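Local atomic coordinates of D7 protein (Anopheles stephensi, PDB entry 3NGV), a protein that sequesters mediators of the host response, binding cysteinyl leukotrienes C4, D4 and E4 and thromboxane A2 analogues, to help female mosquitoes feed on blood. Residues Asp72-Gln77 against Arg128-Gly133; Lys97-Ala102 against Asn114-Val119. All coordinates share one frame; numbering follows the deposited sequence.

Interaction 1. Residues Asp72-Gln77 against Arg128-Gly133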
ATOM      1  N   ASP A  72      21.337  -2.558   7.289  1.00 10.78           N
ATOM      2  CA  ASP A  72      21.040  -2.396   8.732  1.00 11.15           C
ATOM      3  C   ASP A  72      19.536  -2.451   9.116  1.00 10.25           C
ATOM      4  O   ASP A  72      19.184  -2.559  10.281  1.00 11.06           O
ATOM      5  CB  ASP A  72      21.739  -1.145   9.348  1.00 11.91           C
ATOM      6  CG  ASP A  72      21.235   0.189   8.774  1.00 18.34           C
ATOM      7  OD1 ASP A  72      20.338   0.249   7.876  1.00 17.15           O
ATOM      8  OD2 ASP A  72      21.796   1.268   9.185  1.00 19.61           O
ATOM      9  N   ARG A  73      18.649  -2.483   8.111  1.00  9.58           N
ATOM     10  CA  ARG A  73      17.218  -2.617   8.389  1.00  7.43           C
ATOM     11  C   ARG A  73      16.773  -4.040   8.532  1.00  8.15           C
ATOM     12  O   ARG A  73      15.782  -4.323   9.202  1.00  9.67           O
ATOM     13  CB  ARG A  73      16.401  -1.891   7.255  1.00  8.10           C
ATOM     14  CG  ARG A  73      16.829  -0.383   7.375  1.00  7.92           C
ATOM     15  CD  ARG A  73      15.972   0.373   6.333  1.00  7.93           C
ATOM     16  NE  ARG A  73      16.409   1.788   6.329  1.00  9.87           N
ATOM     17  CZ  ARG A  73      15.982   2.715   5.454  1.00 12.11           C
ATOM     18  NH1 ARG A  73      15.230   2.423   4.386  1.00  9.71           N
ATOM     19  NH2 ARG A  73      16.427   3.987   5.581  1.00 13.78           N
ATOM     20  N   ILE A  74      17.552  -4.951   7.957  1.00  8.76           N
ATOM     21  CA  ILE A  74      17.249  -6.403   8.061  1.00  8.89           C
ATOM     22  C   ILE A  74      17.098  -6.852   9.564  1.00 10.14           C
ATOM     23  O   ILE A  74      16.085  -7.427   9.930  1.00  9.66           O
ATOM     24  CB  ILE A  74      18.271  -7.233   7.263  1.00  9.54           C
ATOM     25  CG1 ILE A  74      17.920  -7.068   5.766  1.00 11.62           C
ATOM     26  CG2 ILE A  74      18.199  -8.767   7.691  1.00  7.93           C
ATOM     27  CD1 ILE A  74      19.092  -7.646   4.849  1.00 18.72           C
ATOM     28  N   PRO A  75      18.091  -6.581  10.412  1.00 10.22           N
ATOM     29  CA  PRO A  75      17.913  -7.044  11.819  1.00 11.47           C
ATOM     30  C   PRO A  75      16.788  -6.326  12.542  1.00 11.73           C
ATOM     31  O   PRO A  75      16.194  -6.895  13.430  1.00 11.67           O
ATOM     32  CB  PRO A  75      19.258  -6.667  12.500  1.00 13.13           C
ATOM     33  CG  PRO A  75      19.982  -5.648  11.510  1.00 11.15           C
ATOM     34  CD  PRO A  75      19.458  -6.077  10.133  1.00 10.34           C
ATOM     35  N   VAL A  76      16.544  -5.047  12.166  1.00 10.12           N
ATOM     36  CA  VAL A  76      15.413  -4.279  12.731  1.00 10.18           C
ATOM     37  C   VAL A  76      14.049  -4.889  12.327  1.00  9.52           C
ATOM     38  O   VAL A  76      13.178  -5.093  13.182  1.00  9.22           O
ATOM     39  CB  VAL A  76      15.453  -2.773  12.311  1.00 10.75           C
ATOM     40  CG1 VAL A  76      14.252  -1.985  12.932  1.00 10.06           C
ATOM     41  CG2 VAL A  76      16.835  -2.102  12.711  1.00 11.84           C
ATOM     42  N   GLN A  77      13.904  -5.204  11.038  1.00  8.06           N
ATOM     43  CA  GLN A  77      12.689  -5.941  10.562  1.00  8.63           C
ATOM     44  C   GLN A  77      12.504  -7.279  11.317  1.00  8.77           C
ATOM     45  O   GLN A  77      11.427  -7.600  11.834  1.00  9.54           O
ATOM     46  CB  GLN A  77      12.779  -6.161   9.064  1.00  9.02           C
ATOM     47  CG  GLN A  77      11.506  -6.865   8.544  1.00  7.68           C
ATOM     48  CD  GLN A  77      10.295  -5.891   8.564  1.00  7.46           C
ATOM     49  OE1 GLN A  77      10.453  -4.662   8.626  1.00  9.51           O
ATOM     50  NE2 GLN A  77       9.087  -6.452   8.479  1.00  7.50           N
ATOM     51  N   ARG A 128      10.966 -13.802   3.048  1.00  7.67           N
ATOM     52  CA  ARG A 128       9.494 -13.885   3.022  1.00  7.79           C
ATOM     53  C   ARG A 128       8.982 -14.010   4.451  1.00  9.24           C
ATOM     54  O   ARG A 128       7.918 -13.516   4.773  1.00  9.26           O
ATOM     55  CB  ARG A 128       9.074 -15.099   2.191  1.00  8.18           C
ATOM     56  CG  ARG A 128       9.457 -14.962   0.751  1.00  7.92           C
ATOM     57  CD  ARG A 128       8.831 -16.164  -0.063  1.00 10.80           C
ATOM     58  NE  ARG A 128       7.368 -16.074  -0.134  1.00  9.93           N
ATOM     59  CZ  ARG A 128       6.642 -16.990  -0.793  1.00 10.59           C
ATOM     60  NH1 ARG A 128       7.283 -18.039  -1.359  1.00 14.10           N
ATOM     61  NH2 ARG A 128       5.321 -16.862  -0.896  1.00 10.95           N
ATOM     62  N   GLN A 129       9.788 -14.611   5.363  1.00  8.45           N
ATOM     63  CA  GLN A 129       9.438 -14.584   6.758  1.00  8.63           C
ATOM     64  C   GLN A 129       9.554 -13.201   7.362  1.00  8.36           C
ATOM     65  O   GLN A 129       8.612 -12.682   7.993  1.00  8.99           O
ATOM     66  CB  GLN A 129      10.342 -15.596   7.541  1.00  8.56           C
ATOM     67  CG  GLN A 129       9.984 -17.054   7.180  1.00 11.58           C
ATOM     68  CD  GLN A 129       8.474 -17.404   7.530  1.00 16.56           C
ATOM     69  OE1 GLN A 129       8.012 -17.185   8.697  1.00 18.95           O
ATOM     70  NE2 GLN A 129       7.724 -17.918   6.524  1.00 15.12           N
ATOM     71  N   LEU A 130      10.675 -12.539   7.087  1.00  7.01           N
ATOM     72  CA  LEU A 130      10.910 -11.258   7.716  1.00  5.68           C
ATOM     73  C   LEU A 130       9.913 -10.186   7.241  1.00  8.05           C
ATOM     74  O   LEU A 130       9.430  -9.394   8.050  1.00  7.58           O
ATOM     75  CB  LEU A 130      12.342 -10.780   7.422  1.00  7.38           C
ATOM     76  CG  LEU A 130      13.471 -11.739   7.991  1.00  8.62           C
ATOM     77  CD1 LEU A 130      14.755 -10.885   7.826  1.00 10.01           C
ATOM     78  CD2 LEU A 130      13.310 -11.996   9.478  1.00 11.81           C
ATOM     79  N   TYR A 131       9.643 -10.168   5.921  1.00  6.82           N
ATOM     80  CA  TYR A 131       8.847  -9.086   5.347  1.00  7.03           C
ATOM     81  C   TYR A 131       7.375  -9.601   4.996  1.00  8.79           C
ATOM     82  O   TYR A 131       6.709  -9.026   4.124  1.00  7.88           O
ATOM     83  CB  TYR A 131       9.556  -8.504   4.085  1.00  8.01           C
ATOM     84  CG  TYR A 131      10.773  -7.678   4.436  1.00  6.64           C
ATOM     85  CD1 TYR A 131      10.631  -6.331   4.835  1.00  5.50           C
ATOM     86  CD2 TYR A 131      12.061  -8.305   4.536  1.00  8.66           C
ATOM     87  CE1 TYR A 131      11.756  -5.556   5.204  1.00  8.39           C
ATOM     88  CE2 TYR A 131      13.169  -7.539   4.858  1.00  8.69           C
ATOM     89  CZ  TYR A 131      13.013  -6.188   5.174  1.00  9.50           C
ATOM     90  OH  TYR A 131      14.147  -5.483   5.492  1.00  8.30           O
ATOM     91  N   HIS A 132       6.870 -10.596   5.717  1.00  7.49           N
ATOM     92  CA  HIS A 132       5.425 -10.944   5.681  1.00  9.33           C
ATOM     93  C   HIS A 132       4.992 -11.276   4.258  1.00  8.89           C
ATOM     94  O   HIS A 132       3.887 -10.935   3.804  1.00  9.69           O
ATOM     95  CB  HIS A 132       4.596  -9.761   6.270  1.00  8.84           C
ATOM     96  CG  HIS A 132       5.206  -9.183   7.497  1.00  9.22           C
ATOM     97  ND1 HIS A 132       5.680  -9.980   8.531  1.00 11.21           N
ATOM     98  CD2 HIS A 132       5.473  -7.898   7.847  1.00  6.80           C
ATOM     99  CE1 HIS A 132       6.198  -9.208   9.469  1.00  9.44           C
ATOM    100  NE2 HIS A 132       6.102  -7.942   9.078  1.00 10.53           N
ATOM    101  N   GLY A 133       5.870 -12.014   3.619  1.00  7.91           N
ATOM    102  CA  GLY A 133       5.745 -12.429   2.235  1.00  9.14           C
ATOM    103  C   GLY A 133       5.088 -13.802   2.028  1.00 10.35           C
ATOM    104  O   GLY A 133       5.231 -14.342   0.956  1.00 10.89           O
TER
HETATM  105  O   HOH W   1      10.017  -9.770  10.833  1.00 11.72           O
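Gln77 and Leu130 bring the two backbones nearest, their CA atoms 6.3 Å apart, where the first turn of helix 73-85 meets the C-terminal end of helix 109-130. Gln77 carries most of the contact. With CG anti to the backbone N (chi1 -177°) and the chain bent at chi2, its amide is laid almost flat over the ring of Tyr131, the two planes 13° apart, while CG makes a CH-pi contact 3.7 Å from the ring centroid. In the plane of that amide, NE2 donates to Leu130 O at 3.0 Å, with an N-H...O angle of 161°. Leu130 O belongs to the end of a helix, where main-chain donors run short, and it has a second donor in a water that also donates to Gln77 O. Since Gln77 OE1 accepts from Leu6 N, both ends of the amide are held and its rotation is fixed, which is why a long, neutral side chain with both donor and acceptor suits this buried place. His132 NE2 lies 3.4 Å from Gln77 NE2 at an angle too poor for a bond; the hydrogen-bond partner of His132 NE2 is Leu6 O. Beside this polar patch, Ile74 CG2 meets Leu130 CD1 at 4.0 Å, two branched aliphatic chains crossing at about a right angle, and Ile74 also packs on Val92, Tyr95 and Leu99 of helix 89-100. Past Leu130 the chain turns through His132, which has positive phi, and Gly133 N returns to Arg128 O at 2.8 Å, the 6→1 bond of a Schellman-like helix end. Arg128 then grips Gly133 O side-on through NE and NH2 and makes a cation-pi contact with Trp39. Gly133 and Trp39 both bind leukotriene C4, so Arg128 links two residues of that site.

Interaction 2. Residues Lys97-Ala102 against Asn114-Val119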
ATOM      1  N   LYS A  97      24.861  -9.690   6.113  1.00 10.47           N
ATOM      2  CA  LYS A  97      26.212  -9.662   5.530  1.00 12.01           C
ATOM      3  C   LYS A  97      26.136  -9.599   3.989  1.00 12.09           C
ATOM      4  O   LYS A  97      26.938  -8.904   3.344  1.00 13.23           O
ATOM      5  CB  LYS A  97      27.006 -10.895   5.970  1.00 10.92           C
ATOM      6  CG  LYS A  97      27.389 -10.803   7.498  1.00 13.15           C
ATOM      7  CD  LYS A  97      28.231 -12.084   7.752  1.00 16.46           C
ATOM      8  CE  LYS A  97      28.665 -12.184   9.170  1.00 19.59           C
ATOM      9  NZ  LYS A  97      29.378 -13.510   9.299  1.00 20.71           N
ATOM     10  N   ALA A  98      25.310 -10.493   3.454  1.00 11.87           N
ATOM     11  CA  ALA A  98      25.221 -10.687   1.983  1.00 12.05           C
ATOM     12  C   ALA A  98      24.722  -9.360   1.399  1.00 10.87           C
ATOM     13  O   ALA A  98      25.297  -8.869   0.415  1.00 12.00           O
ATOM     14  CB  ALA A  98      24.277 -11.821   1.635  1.00 10.71           C
ATOM     15  N   LEU A  99      23.670  -8.774   2.002  1.00 10.26           N
ATOM     16  CA  LEU A  99      23.192  -7.506   1.421  1.00 11.43           C
ATOM     17  C   LEU A  99      24.230  -6.367   1.534  1.00 13.93           C
ATOM     18  O   LEU A  99      24.364  -5.511   0.627  1.00 12.84           O
ATOM     19  CB  LEU A  99      21.832  -7.142   2.027  1.00 11.42           C
ATOM     20  CG  LEU A  99      21.196  -5.932   1.336  1.00 12.83           C
ATOM     21  CD1 LEU A  99      20.944  -6.246  -0.173  1.00 15.07           C
ATOM     22  CD2 LEU A  99      19.876  -5.704   2.025  1.00 17.00           C
ATOM     23  N   ALA A 100      24.978  -6.354   2.640  1.00 11.87           N
ATOM     24  CA  ALA A 100      26.071  -5.366   2.776  1.00 14.61           C
ATOM     25  C   ALA A 100      27.117  -5.456   1.705  1.00 17.09           C
ATOM     26  O   ALA A 100      27.775  -4.471   1.393  1.00 19.49           O
ATOM     27  CB  ALA A 100      26.734  -5.496   4.181  1.00 16.74           C
ATOM     28  N   ALA A 101      27.301  -6.624   1.124  1.00 17.27           N
ATOM     29  CA  ALA A 101      28.222  -6.785   0.035  1.00 18.22           C
ATOM     30  C   ALA A 101      27.698  -6.290  -1.331  1.00 17.86           C
ATOM     31  O   ALA A 101      28.472  -6.169  -2.294  1.00 21.75           O
ATOM     32  CB  ALA A 101      28.615  -8.270  -0.054  1.00 17.98           C
ATOM     33  N   ALA A 102      26.399  -6.032  -1.474  1.00 14.22           N
ATOM     34  CA  ALA A 102      25.862  -5.762  -2.789  1.00 13.72           C
ATOM     35  C   ALA A 102      26.132  -4.324  -3.172  1.00 15.20           C
ATOM     36  O   ALA A 102      26.162  -3.418  -2.285  1.00 18.17           O
ATOM     37  CB  ALA A 102      24.294  -6.020  -2.800  1.00 12.76           C
ATOM     38  N   ASN A 114      20.458  -6.683 -10.703  1.00  9.65           N
ATOM     39  CA  ASN A 114      21.696  -7.485 -10.768  1.00 10.85           C
ATOM     40  C   ASN A 114      22.385  -7.634  -9.390  1.00  9.24           C
ATOM     41  O   ASN A 114      22.920  -8.703  -9.066  1.00 10.71           O
ATOM     42  CB  ASN A 114      22.689  -6.845 -11.717  1.00 10.38           C
ATOM     43  CG  ASN A 114      22.315  -7.051 -13.201  1.00 11.96           C
ATOM     44  OD1 ASN A 114      21.487  -7.918 -13.548  1.00 13.93           O
ATOM     45  ND2 ASN A 114      22.902  -6.209 -14.056  1.00 11.89           N
ATOM     46  N   ALA A 115      22.380  -6.575  -8.572  1.00  8.68           N
ATOM     47  CA  ALA A 115      23.053  -6.635  -7.223  1.00  9.10           C
ATOM     48  C   ALA A 115      22.280  -7.543  -6.262  1.00  9.10           C
ATOM     49  O   ALA A 115      22.847  -8.292  -5.442  1.00 10.54           O
ATOM     50  CB  ALA A 115      23.059  -5.199  -6.608  1.00  9.81           C
ATOM     51  N   TYR A 116      20.938  -7.411  -6.330  1.00  7.90           N
ATOM     52  CA  TYR A 116      20.091  -8.133  -5.365  1.00  7.30           C
ATOM     53  C   TYR A 116      19.839  -9.587  -5.695  1.00  7.28           C
ATOM     54  O   TYR A 116      19.691 -10.391  -4.770  1.00  8.92           O
ATOM     55  CB  TYR A 116      18.729  -7.381  -5.101  1.00  6.23           C
ATOM     56  CG  TYR A 116      18.013  -8.005  -3.909  1.00  5.50           C
ATOM     57  CD1 TYR A 116      18.434  -7.706  -2.603  1.00  7.49           C
ATOM     58  CD2 TYR A 116      16.869  -8.777  -4.099  1.00  6.82           C
ATOM     59  CE1 TYR A 116      17.816  -8.265  -1.483  1.00  9.86           C
ATOM     60  CE2 TYR A 116      16.154  -9.324  -2.995  1.00  7.01           C
ATOM     61  CZ  TYR A 116      16.695  -9.075  -1.696  1.00  9.10           C
ATOM     62  OH  TYR A 116      16.054  -9.625  -0.596  1.00  9.96           O
ATOM     63  N   LEU A 117      19.863  -9.965  -6.986  1.00  7.64           N
ATOM     64  CA  LEU A 117      19.480 -11.314  -7.391  1.00  8.65           C
ATOM     65  C   LEU A 117      20.257 -12.425  -6.619  1.00  8.46           C
ATOM     66  O   LEU A 117      19.640 -13.364  -6.127  1.00 10.46           O
ATOM     67  CB  LEU A 117      19.617 -11.469  -8.888  1.00  8.78           C
ATOM     68  CG  LEU A 117      19.102 -12.811  -9.441  1.00 12.30           C
ATOM     69  CD1 LEU A 117      17.606 -12.957  -9.202  1.00 15.84           C
ATOM     70  CD2 LEU A 117      19.407 -12.857 -10.914  1.00 13.77           C
ATOM     71  N   PRO A 118      21.597 -12.330  -6.509  1.00 11.71           N
ATOM     72  CA  PRO A 118      22.333 -13.429  -5.815  1.00 12.48           C
ATOM     73  C   PRO A 118      21.969 -13.471  -4.352  1.00 12.12           C
ATOM     74  O   PRO A 118      21.978 -14.583  -3.751  1.00 13.76           O
ATOM     75  CB  PRO A 118      23.815 -13.049  -6.000  1.00 12.89           C
ATOM     76  CG  PRO A 118      23.806 -11.654  -6.430  1.00 15.24           C
ATOM     77  CD  PRO A 118      22.500 -11.369  -7.132  1.00  9.83           C
ATOM     78  N   VAL A 119      21.621 -12.307  -3.763  1.00  9.89           N
ATOM     79  CA  VAL A 119      21.243 -12.296  -2.353  1.00  8.81           C
ATOM     80  C   VAL A 119      19.855 -12.974  -2.227  1.00  8.55           C
ATOM     81  O   VAL A 119      19.624 -13.837  -1.361  1.00 10.57           O
ATOM     82  CB  VAL A 119      21.159 -10.854  -1.848  1.00  8.96           C
ATOM     83  CG1 VAL A 119      20.656 -10.800  -0.432  1.00 12.00           C
ATOM     84  CG2 VAL A 119      22.568 -10.168  -1.967  1.00  9.59           C
TER
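Ala102 N donates to Leu99 O at 3.0 Å, a bond from the N-H of residue i+3 to the C=O of residue i that tightens the chain as it leaves helix 89-100 and helps place both side chains against helix 109-130. The two helices run antiparallel in the mainly helical fold of the PBP/GOBP (odorant-binding) family, and no hydrogen bond joins the two segments; small and aliphatic side chains do the work. Ala102 and Ala115 come together CB to CB at 4.1 Å, and their lack of bulk lets the CA atoms approach to 5.3 Å, with Phe69 of strand 68-69 lying against both. One turn along, just after the kink at Pro118, Val119 fits over the backbone of Ala98, its CG2 3.8 Å from Ala98 O. Tyr116 OH bonds to Tyr95 OH of helix 89-100, and Leu99 lies at the edge of the Tyr116 ring. The chi1 of Leu99, -173°, sends CG away from the backbone N and brings CD1 into the plane of that ring, 3.8 Å from Tyr116 CD1.

Helices 8-22, 29-37 and 46-58 come first in the chain, followed by the short strands 62-63 and 68-69; helix 73-85 then opens the loop that interaction 1 will close. Within it, helix 89-100 leads into interaction 2, which closes a smaller loop of 11 residues, the last five of them the start of helix 109-130, among them Cys109, disulfide-bonded to Cys50. Interaction 2 is thus nested inside interaction 1. Helix 109-130 serves both, packing on helix 89-100 early and on helix 73-85 at its far end. The two contacts, centred 15 Å apart, meet directly where Ile74 CD1 touches Leu99 CD2 at 3.5 Å, joining the three helices.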